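Long-range contacts in probable thiamine pyrophosphokinase (Staphylococcus saprophyticus, PDB 3L8M), which probably transfers a pyrophosphate group from ATP to thiamine, making thiamine diphosphate: residues Asn92-Gly97 with Asn124-Asp129; Met1-Leu6 with Arg88-Ile93; Ile134-Lys139 with Glu201-Met206. All coordinates share one frame; numbering follows the deposited sequence.

Interaction 1 (Asn92-Gly97 with Asn124-Asp129); sequences NIDVYG and NIKLID. With NA (sodium ion), chain C.
Asp94 and Ile128 meet on one face of a parallel strand pair, 92-96 beside 124-128, in the central sheet of the alpha/beta part of the fold. The intervening chain includes helix 103-113, so the link is a beta-alpha-beta crossover. Asp94 CG stands anti to the carbonyl carbon (chi1 -71°), where CD1 of Ile128 meets it at 3.6 Å. OD1 of Asp94 binds a sodium ion, and the carbonyl O of Asn124 is the second protein ligand. The amides of Asn92 and Asn124 are turned 88° apart, with Asn92 OD1 3.5 Å from Asn124 CB. On the same face Tyr96 and Ile128 lie side by side, pointing the same way; CE1 of Tyr96 is 3.8 Å from CG2 of Ile128. Lys126 extends past the sodium ion and ends in a salt bridge with Glu133.

The other face is apolar. Ile93 and Ile125 lie alongside each other, with CD1 of Ile125 packed tightly at 3.3 Å from CG1 of Ile93. Val95 and Leu127 pair in the same way, CB of Val95 to CD2 of Leu127. Helices 77-87 and 103-113 pack on this side. Four backbone hydrogen bonds join the strands; Val95 N to Lys126 O is nearly straight, at 175°. Beyond the last of them a water takes over, accepting from Gly97 N at 2.6 Å and donating to Ile128 O.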
loop_
_atom_site.group_PDB
_atom_site.type_symbol
_atom_site.label_atom_id
_atom_site.label_comp_id
_atom_site.label_asym_id
_atom_site.label_seq_id
_atom_site.Cartn_x
_atom_site.Cartn_y
_atom_site.Cartn_z
ATOM N N ASN A 92 13.093 7.363 9.362
ATOM C CA ASN A 92 13.160 6.510 10.542
ATOM C C ASN A 92 13.764 5.202 10.082
ATOM O O ASN A 92 13.183 4.520 9.243
ATOM C CB ASN A 92 11.760 6.268 11.116
ATOM C CG ASN A 92 11.115 7.540 11.636
ATOM O OD1 ASN A 92 11.644 8.199 12.535
ATOM N ND2 ASN A 92 9.969 7.895 11.069
ATOM N N ILE A 93 14.934 4.863 10.618
ATOM C CA ILE A 93 15.626 3.637 10.242
ATOM C C ILE A 93 15.843 2.703 11.426
ATOM O O ILE A 93 16.411 3.100 12.439
ATOM C CB ILE A 93 17.013 3.938 9.616
ATOM C CG1 ILE A 93 16.902 5.077 8.591
ATOM C CG2 ILE A 93 17.571 2.683 8.963
ATOM C CD1 ILE A 93 15.812 4.895 7.587
ATOM N N ASP A 94 15.384 1.463 11.290
ATOM C CA ASP A 94 15.555 0.452 12.329
ATOM C C ASP A 94 16.494 -0.615 11.792
ATOM O O ASP A 94 16.179 -1.285 10.803
ATOM C CB ASP A 94 14.215 -0.202 12.694
ATOM C CG ASP A 94 13.304 0.727 13.461
ATOM O OD1 ASP A 94 13.764 1.838 13.802
ATOM O OD2 ASP A 94 12.142 0.346 13.730
ATOM N N VAL A 95 17.648 -0.761 12.434
ATOM C CA VAL A 95 18.616 -1.761 12.010
ATOM C C VAL A 95 18.511 -2.982 12.923
ATOM O O VAL A 95 18.672 -2.889 14.144
ATOM C CB VAL A 95 20.064 -1.195 12.039
ATOM C CG1 VAL A 95 21.055 -2.264 11.590
ATOM C CG2 VAL A 95 20.159 0.037 11.123
ATOM N N TYR A 96 18.235 -4.127 12.319
ATOM C CA TYR A 96 18.102 -5.378 13.047
ATOM C C TYR A 96 19.244 -6.252 12.584
ATOM O O TYR A 96 19.760 -6.054 11.480
ATOM C CB TYR A 96 16.785 -6.067 12.671
ATOM C CG TYR A 96 15.545 -5.342 13.120
ATOM C CD1 TYR A 96 14.958 -5.631 14.352
ATOM C CD2 TYR A 96 14.947 -4.378 12.312
ATOM C CE1 TYR A 96 13.801 -4.985 14.768
ATOM C CE2 TYR A 96 13.786 -3.722 12.716
ATOM C CZ TYR A 96 13.218 -4.034 13.948
ATOM O OH TYR A 96 12.056 -3.423 14.348
ATOM N N GLY A 97 19.628 -7.219 13.416
ATOM C CA GLY A 97 20.686 -8.142 13.047
ATOM C C GLY A 97 22.117 -7.671 13.215
ATOM O O GLY A 97 23.040 -8.387 12.822
ATOM N N ASN A 124 16.322 9.517 12.278
ATOM C CA ASN A 124 16.219 8.750 13.516
ATOM C C ASN A 124 16.680 7.312 13.281
ATOM O O ASN A 124 15.911 6.491 12.785
ATOM C CB ASN A 124 14.768 8.746 14.008
ATOM C CG ASN A 124 14.569 7.892 15.243
ATOM O OD1 ASN A 124 13.464 7.416 15.511
ATOM N ND2 ASN A 124 15.639 7.699 16.010
ATOM N N ILE A 125 17.930 7.015 13.630
ATOM C CA ILE A 125 18.491 5.679 13.454
ATOM C C ILE A 125 18.524 4.903 14.784
ATOM O O ILE A 125 19.037 5.398 15.786
ATOM C CB ILE A 125 19.942 5.747 12.914
ATOM C CG1 ILE A 125 20.032 6.673 11.698
ATOM C CG2 ILE A 125 20.412 4.352 12.531
ATOM C CD1 ILE A 125 19.451 6.084 10.424
ATOM N N LYS A 126 17.971 3.692 14.794
ATOM C CA LYS A 126 17.985 2.857 15.993
ATOM C C LYS A 126 18.459 1.436 15.682
ATOM O O LYS A 126 18.068 0.854 14.666
ATOM C CB LYS A 126 16.597 2.748 16.616
ATOM C CG LYS A 126 16.037 3.991 17.237
ATOM C CD LYS A 126 14.658 3.684 17.803
ATOM C CE LYS A 126 13.979 4.947 18.311
ATOM N NZ LYS A 126 12.624 4.679 18.873
ATOM N N LEU A 127 19.306 0.890 16.555
ATOM C CA LEU A 127 19.798 -0.487 16.413
ATOM C C LEU A 127 18.855 -1.252 17.321
ATOM O O LEU A 127 18.577 -0.808 18.442
ATOM C CB LEU A 127 21.241 -0.623 16.923
ATOM C CG LEU A 127 22.290 0.312 16.295
ATOM C CD1 LEU A 127 23.656 0.139 16.982
ATOM C CD2 LEU A 127 22.397 0.019 14.799
ATOM N N ILE A 128 18.346 -2.386 16.854
ATOM C CA ILE A 128 17.404 -3.147 17.657
ATOM C C ILE A 128 17.603 -4.650 17.623
ATOM O O ILE A 128 17.861 -5.205 16.571
ATOM C CB ILE A 128 15.941 -2.899 17.181
ATOM C CG1 ILE A 128 15.660 -1.395 17.049
ATOM C CG2 ILE A 128 14.955 -3.573 18.136
ATOM C CD1 ILE A 128 14.264 -1.090 16.475
ATOM N N ASP A 129 17.508 -5.302 18.783
ATOM C CA ASP A 129 17.554 -6.759 18.837
ATOM C C ASP A 129 16.499 -7.207 19.846
ATOM O O ASP A 129 15.765 -6.369 20.383
ATOM C CB ASP A 129 18.958 -7.330 19.146
ATOM C CG ASP A 129 19.491 -6.991 20.532
ATOM O OD1 ASP A 129 18.778 -6.426 21.388
ATOM O OD2 ASP A 129 20.675 -7.324 20.758
HETATM NA NA NA C . 14.087 4.636 14.232
HETATM O O HOH W 1 18.410 -7.591 15.672
#

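Interaction 2 (Met1-Leu6 with Arg88-Ile93); sequences MKANLL and RGYRNI
Met1, a selenomethionine, has CG anti to its backbone N (chi1 -171°), and a bend at chi3 (80°) brings CE over the ring of Tyr90. CE sits over the ring centre, 3.4 Å from the centroid, in a CH-pi contact. SE lies over the ring as well, a Met-aromatic contact. On the opposite face CB of Ala3 makes a second CH-pi contact, offset toward the rim and 3.2 Å from CD1 of Tyr90. The ring is thus held between two residues of segment 1-6. His24 adds an edge-to-face contact.

Backbone bonds flank the Tyr90 contacts. Met1 O accepts from Arg91 N at 2.9 Å and, weakly, from Asn92 N. Ala3 N then donates to Asn92 O at 2.9 Å. A water accepts from both Met1 N and Asn92 ND2. Farther along, CD1 of Leu5 meets CG2 of Ile93 at 3.6 Å, both residues touching helix 77-87. Arg91 turns outward to a salt bridge with Glu19 of a second subunit.

Gly89, the first residue to leave helix 77-87, closes it in a Schellman motif. The chain thus passes from this helix into strand 92-96, which runs parallel to strand 2-6, as in an alpha/beta fold.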
loop_
_atom_site.group_PDB
_atom_site.type_symbol
_atom_site.label_atom_id
_atom_site.label_comp_id
_atom_site.label_asym_id
_atom_site.label_seq_id
_atom_site.Cartn_x
_atom_site.Cartn_y
_atom_site.Cartn_z
HETATM N N MSE A 1 8.775 8.373 6.295
HETATM C CA MSE A 1 8.954 7.061 5.617
HETATM C C MSE A 1 9.908 6.234 6.468
HETATM O O MSE A 1 10.971 6.715 6.849
HETATM C CB MSE A 1 9.521 7.273 4.210
HETATM C CG MSE A 1 9.548 6.017 3.358
HETATM SE SE MSE A 1 9.696 6.412 1.475
HETATM C CE MSE A 1 11.587 6.746 1.386
ATOM N N LYS A 2 9.515 4.997 6.765
ATOM C CA LYS A 2 10.302 4.104 7.608
ATOM C C LYS A 2 10.978 2.927 6.895
ATOM O O LYS A 2 10.362 2.237 6.077
ATOM C CB LYS A 2 9.402 3.561 8.719
ATOM C CG LYS A 2 10.090 2.631 9.704
ATOM C CD LYS A 2 9.034 1.858 10.486
ATOM C CE LYS A 2 9.639 0.830 11.427
ATOM N NZ LYS A 2 8.587 -0.108 11.901
ATOM N N ALA A 3 12.245 2.686 7.217
ATOM C CA ALA A 3 12.956 1.569 6.604
ATOM C C ALA A 3 13.579 0.644 7.654
ATOM O O ALA A 3 14.143 1.103 8.648
ATOM C CB ALA A 3 14.034 2.082 5.651
ATOM N N ASN A 4 13.449 -0.661 7.429
ATOM C CA ASN A 4 14.008 -1.671 8.323
ATOM C C ASN A 4 15.152 -2.345 7.589
ATOM O O ASN A 4 14.999 -2.736 6.436
ATOM C CB ASN A 4 12.977 -2.747 8.664
ATOM C CG ASN A 4 11.790 -2.200 9.399
ATOM O OD1 ASN A 4 11.923 -1.634 10.488
ATOM N ND2 ASN A 4 10.607 -2.363 8.810
ATOM N N LEU A 5 16.294 -2.475 8.251
ATOM C CA LEU A 5 17.447 -3.134 7.648
ATOM C C LEU A 5 17.721 -4.446 8.354
ATOM O O LEU A 5 17.652 -4.527 9.581
ATOM C CB LEU A 5 18.707 -2.257 7.739
ATOM C CG LEU A 5 18.895 -1.186 6.655
ATOM C CD1 LEU A 5 17.803 -0.129 6.769
ATOM C CD2 LEU A 5 20.287 -0.564 6.786
ATOM N N LEU A 6 18.010 -5.482 7.580
ATOM C CA LEU A 6 18.349 -6.758 8.171
ATOM C C LEU A 6 19.804 -7.068 7.802
ATOM O O LEU A 6 20.145 -7.116 6.621
ATOM C CB LEU A 6 17.419 -7.854 7.661
ATOM C CG LEU A 6 17.593 -9.210 8.352
ATOM C CD1 LEU A 6 17.441 -9.030 9.860
ATOM C CD2 LEU A 6 16.560 -10.208 7.814
ATOM N N ARG A 88 17.088 8.146 -0.255
ATOM C CA ARG A 88 15.756 7.896 -0.807
ATOM C C ARG A 88 14.639 8.525 0.039
ATOM O O ARG A 88 13.454 8.336 -0.236
ATOM C CB ARG A 88 15.527 6.384 -0.954
ATOM C CG ARG A 88 16.419 5.716 -2.022
ATOM C CD ARG A 88 16.415 4.186 -1.906
ATOM N NE ARG A 88 17.062 3.520 -3.036
ATOM C CZ ARG A 88 18.349 3.641 -3.362
ATOM N NH1 ARG A 88 19.153 4.412 -2.644
ATOM N NH2 ARG A 88 18.842 2.984 -4.408
ATOM N N GLY A 89 15.014 9.264 1.076
ATOM C CA GLY A 89 14.006 9.916 1.899
ATOM C C GLY A 89 13.510 9.163 3.123
ATOM O O GLY A 89 12.521 9.561 3.734
ATOM N N TYR A 90 14.179 8.077 3.487
ATOM C CA TYR A 90 13.778 7.323 4.673
ATOM C C TYR A 90 14.254 8.115 5.893
ATOM O O TYR A 90 15.442 8.409 6.021
ATOM C CB TYR A 90 14.418 5.927 4.642
ATOM C CG TYR A 90 13.766 4.968 3.652
ATOM C CD1 TYR A 90 12.533 4.386 3.927
ATOM C CD2 TYR A 90 14.387 4.646 2.442
ATOM C CE1 TYR A 90 11.931 3.504 3.032
ATOM C CE2 TYR A 90 13.788 3.768 1.531
ATOM C CZ TYR A 90 12.560 3.200 1.839
ATOM O OH TYR A 90 11.958 2.338 0.952
ATOM N N ARG A 91 13.331 8.468 6.780
ATOM C CA ARG A 91 13.674 9.261 7.959
ATOM C C ARG A 91 13.830 8.463 9.250
ATOM O O ARG A 91 14.581 8.860 10.141
ATOM C CB ARG A 91 12.621 10.345 8.183
ATOM C CG ARG A 91 13.073 11.433 9.132
ATOM C CD ARG A 91 13.442 12.705 8.382
ATOM N NE ARG A 91 12.260 13.480 8.009
ATOM C CZ ARG A 91 11.404 14.000 8.886
ATOM N NH1 ARG A 91 11.596 13.827 10.187
ATOM N NH2 ARG A 91 10.356 14.701 8.465
ATOM N N ASN A 92 13.093 7.363 9.362
ATOM C CA ASN A 92 13.160 6.510 10.542
ATOM C C ASN A 92 13.764 5.202 10.082
ATOM O O ASN A 92 13.183 4.520 9.243
ATOM C CB ASN A 92 11.760 6.268 11.116
ATOM C CG ASN A 92 11.115 7.540 11.636
ATOM O OD1 ASN A 92 11.644 8.199 12.535
ATOM N ND2 ASN A 92 9.969 7.895 11.069
ATOM N N ILE A 93 14.934 4.863 10.618
ATOM C CA ILE A 93 15.626 3.637 10.242
ATOM C C ILE A 93 15.843 2.703 11.426
ATOM O O ILE A 93 16.411 3.100 12.439
ATOM C CB ILE A 93 17.013 3.938 9.616
ATOM C CG1 ILE A 93 16.902 5.077 8.591
ATOM C CG2 ILE A 93 17.571 2.683 8.963
ATOM C CD1 ILE A 93 15.812 4.895 7.587
HETATM O O HOH W 2 8.201 7.185 9.053
#

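Interaction 3 (Ile134-Lys139 with Glu201-Met206); sequences IQFIQK and EGSVLM
Phe136 meets Ser203 and Leu205 across an antiparallel strand pair. From its CB, Phe136 CG stands anti to the backbone N (chi1 -178°), and the ring beyond it extends to Ser203. CD1 comes next, 3.9 Å from Val204 O and 4.2 Å from CD2 of Leu205. CE1 then reaches Ser203, touching both its CB and its OG. At the tip CZ rests 3.2 Å from CB of Ser203. Leu205 CD2, Ser203 CB and Val204 O all approach the ring obliquely.

Ile137 points to the other face. Its CB lies 3.7 Å from Val204 O. Its CD1 goes on to CB and SE of Met206, a selenomethionine, and is 3.7 Å from that CB.

Four backbone hydrogen bonds join the strands. Gln135 and Met206 form one hydrogen-bonded pair, with Met206 N to Gln135 O nearly straight at 177°. Ile137 and Val204 form the next, and Phe136 with Leu205 is the non-hydrogen-bonded pair between them. Past the strand, Lys139 NZ bonds to Ile200 O.

Strand 132-137 lies between strands 124-128 and 204-209, and strand 152-157 flanks the latter on its far side. Helix 103-113 packs on the Phe136 side, touching Ile134 through Phe106 and Phe136 through Leu113. Phe155 and Ile153 of strand 152-157 reach Met206 on the other face.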
loop_
_atom_site.group_PDB
_atom_site.type_symbol
_atom_site.label_atom_id
_atom_site.label_comp_id
_atom_site.label_asym_id
_atom_site.label_seq_id
_atom_site.Cartn_x
_atom_site.Cartn_y
_atom_site.Cartn_z
ATOM N N ILE A 134 18.944 0.931 20.838
ATOM C CA ILE A 134 20.039 1.888 21.002
ATOM C C ILE A 134 19.988 3.041 19.996
ATOM O O ILE A 134 19.743 2.828 18.807
ATOM C CB ILE A 134 21.416 1.170 20.843
ATOM C CG1 ILE A 134 21.556 0.057 21.880
ATOM C CG2 ILE A 134 22.569 2.172 20.970
ATOM C CD1 ILE A 134 22.738 -0.868 21.620
ATOM N N GLN A 135 20.232 4.259 20.476
ATOM C CA GLN A 135 20.243 5.432 19.607
ATOM C C GLN A 135 21.172 6.495 20.168
ATOM O O GLN A 135 21.423 6.545 21.372
ATOM C CB GLN A 135 18.835 6.009 19.441
ATOM C CG GLN A 135 18.213 6.522 20.730
ATOM C CD GLN A 135 16.805 7.065 20.526
ATOM O OE1 GLN A 135 16.600 8.020 19.775
ATOM N NE2 GLN A 135 15.827 6.453 21.193
ATOM N N PHE A 136 21.681 7.340 19.278
ATOM C CA PHE A 136 22.597 8.417 19.630
ATOM C C PHE A 136 21.805 9.685 19.987
ATOM O O PHE A 136 20.764 9.958 19.401
ATOM C CB PHE A 136 23.525 8.662 18.434
ATOM C CG PHE A 136 24.571 9.714 18.659
ATOM C CD1 PHE A 136 25.498 9.592 19.690
ATOM C CD2 PHE A 136 24.667 10.807 17.796
ATOM C CE1 PHE A 136 26.509 10.546 19.861
ATOM C CE2 PHE A 136 25.675 11.768 17.956
ATOM C CZ PHE A 136 26.598 11.635 18.989
ATOM N N ILE A 137 22.276 10.434 20.976
ATOM C CA ILE A 137 21.609 11.667 21.384
ATOM C C ILE A 137 22.661 12.747 21.502
ATOM O O ILE A 137 23.579 12.644 22.314
ATOM C CB ILE A 137 20.897 11.544 22.733
ATOM C CG1 ILE A 137 19.893 10.386 22.704
ATOM C CG2 ILE A 137 20.166 12.852 23.034
ATOM C CD1 ILE A 137 19.157 10.192 24.020
ATOM N N GLN A 138 22.511 13.781 20.685
ATOM C CA GLN A 138 23.458 14.882 20.640
ATOM C C GLN A 138 23.114 15.994 21.619
ATOM O O GLN A 138 22.083 15.942 22.296
ATOM C CB GLN A 138 23.506 15.425 19.213
ATOM C CG GLN A 138 24.735 16.225 18.869
ATOM C CD GLN A 138 24.763 16.597 17.403
ATOM O OE1 GLN A 138 23.837 17.235 16.895
ATOM N NE2 GLN A 138 25.824 16.195 16.709
ATOM N N LYS A 139 23.990 16.994 21.693
ATOM C CA LYS A 139 23.799 18.136 22.588
ATOM C C LYS A 139 22.422 18.752 22.367
ATOM O O LYS A 139 22.048 19.088 21.243
ATOM C CB LYS A 139 24.893 19.183 22.345
ATOM C CG LYS A 139 24.780 20.456 23.183
ATOM C CD LYS A 139 25.909 21.432 22.835
ATOM C CE LYS A 139 25.683 22.831 23.414
ATOM N NZ LYS A 139 25.670 22.875 24.904
ATOM N N GLU A 201 26.567 19.125 27.470
ATOM C CA GLU A 201 27.782 19.039 26.672
ATOM C C GLU A 201 28.047 17.614 26.221
ATOM O O GLU A 201 27.654 16.657 26.890
ATOM C CB GLU A 201 28.992 19.535 27.465
ATOM C CG GLU A 201 29.077 21.042 27.619
ATOM C CD GLU A 201 30.511 21.539 27.542
ATOM O OE1 GLU A 201 31.333 21.119 28.387
ATOM O OE2 GLU A 201 30.814 22.342 26.632
ATOM N N GLY A 202 28.717 17.485 25.080
ATOM C CA GLY A 202 29.040 16.175 24.553
ATOM C C GLY A 202 27.874 15.449 23.916
ATOM O O GLY A 202 26.893 16.062 23.491
ATOM N N SER A 203 27.989 14.127 23.863
ATOM C CA SER A 203 26.977 13.265 23.268
ATOM C C SER A 203 26.950 11.923 23.997
ATOM O O SER A 203 27.965 11.479 24.537
ATOM C CB SER A 203 27.310 13.039 21.796
ATOM O OG SER A 203 28.597 12.446 21.644
ATOM N N VAL A 204 25.790 11.276 24.014
ATOM C CA VAL A 204 25.661 9.985 24.680
ATOM C C VAL A 204 24.778 9.000 23.915
ATOM O O VAL A 204 23.837 9.390 23.217
ATOM C CB VAL A 204 25.060 10.135 26.096
ATOM C CG1 VAL A 204 25.881 11.127 26.913
ATOM C CG2 VAL A 204 23.601 10.582 25.997
ATOM N N LEU A 205 25.108 7.719 24.034
ATOM C CA LEU A 205 24.312 6.682 23.409
ATOM C C LEU A 205 23.277 6.316 24.463
ATOM O O LEU A 205 23.595 6.193 25.645
ATOM C CB LEU A 205 25.160 5.450 23.086
ATOM C CG LEU A 205 26.113 5.527 21.892
ATOM C CD1 LEU A 205 27.116 4.387 21.991
ATOM C CD2 LEU A 205 25.329 5.468 20.576
HETATM N N MSE A 206 22.030 6.185 24.053
HETATM C CA MSE A 206 21.006 5.803 25.000
HETATM C C MSE A 206 20.669 4.362 24.670
HETATM O O MSE A 206 20.449 4.033 23.509
HETATM C CB MSE A 206 19.769 6.678 24.845
HETATM C CG MSE A 206 18.571 6.138 25.598
HETATM SE SE MSE A 206 17.147 7.201 25.437
HETATM C CE MSE A 206 16.309 6.757 26.909
#

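Overall arrangement
All three contacts belong to one mixed sheet. Interactions 1 and 2 share strand 92-96, which has strand 2-6 on one side and strand 124-128 on the other. Their centres are about 9 Å apart. Strand 124-128 leads directly into strand 132-137 of interaction 3, centred about 15 Å from interaction 1. Leu127 O and Ile134 N probably form a hydrogen bond there. Interactions 2 and 3 do not touch; their centres are about 20 Å apart. Along the chain, interaction 2 closes on the strand where interaction 1 opens, and interaction 3 follows. The sheet thus runs from parallel strands 2-6, 92-96 and 124-128 into antiparallel strands 132-137 and 204-209, joining early and late parts of the chain.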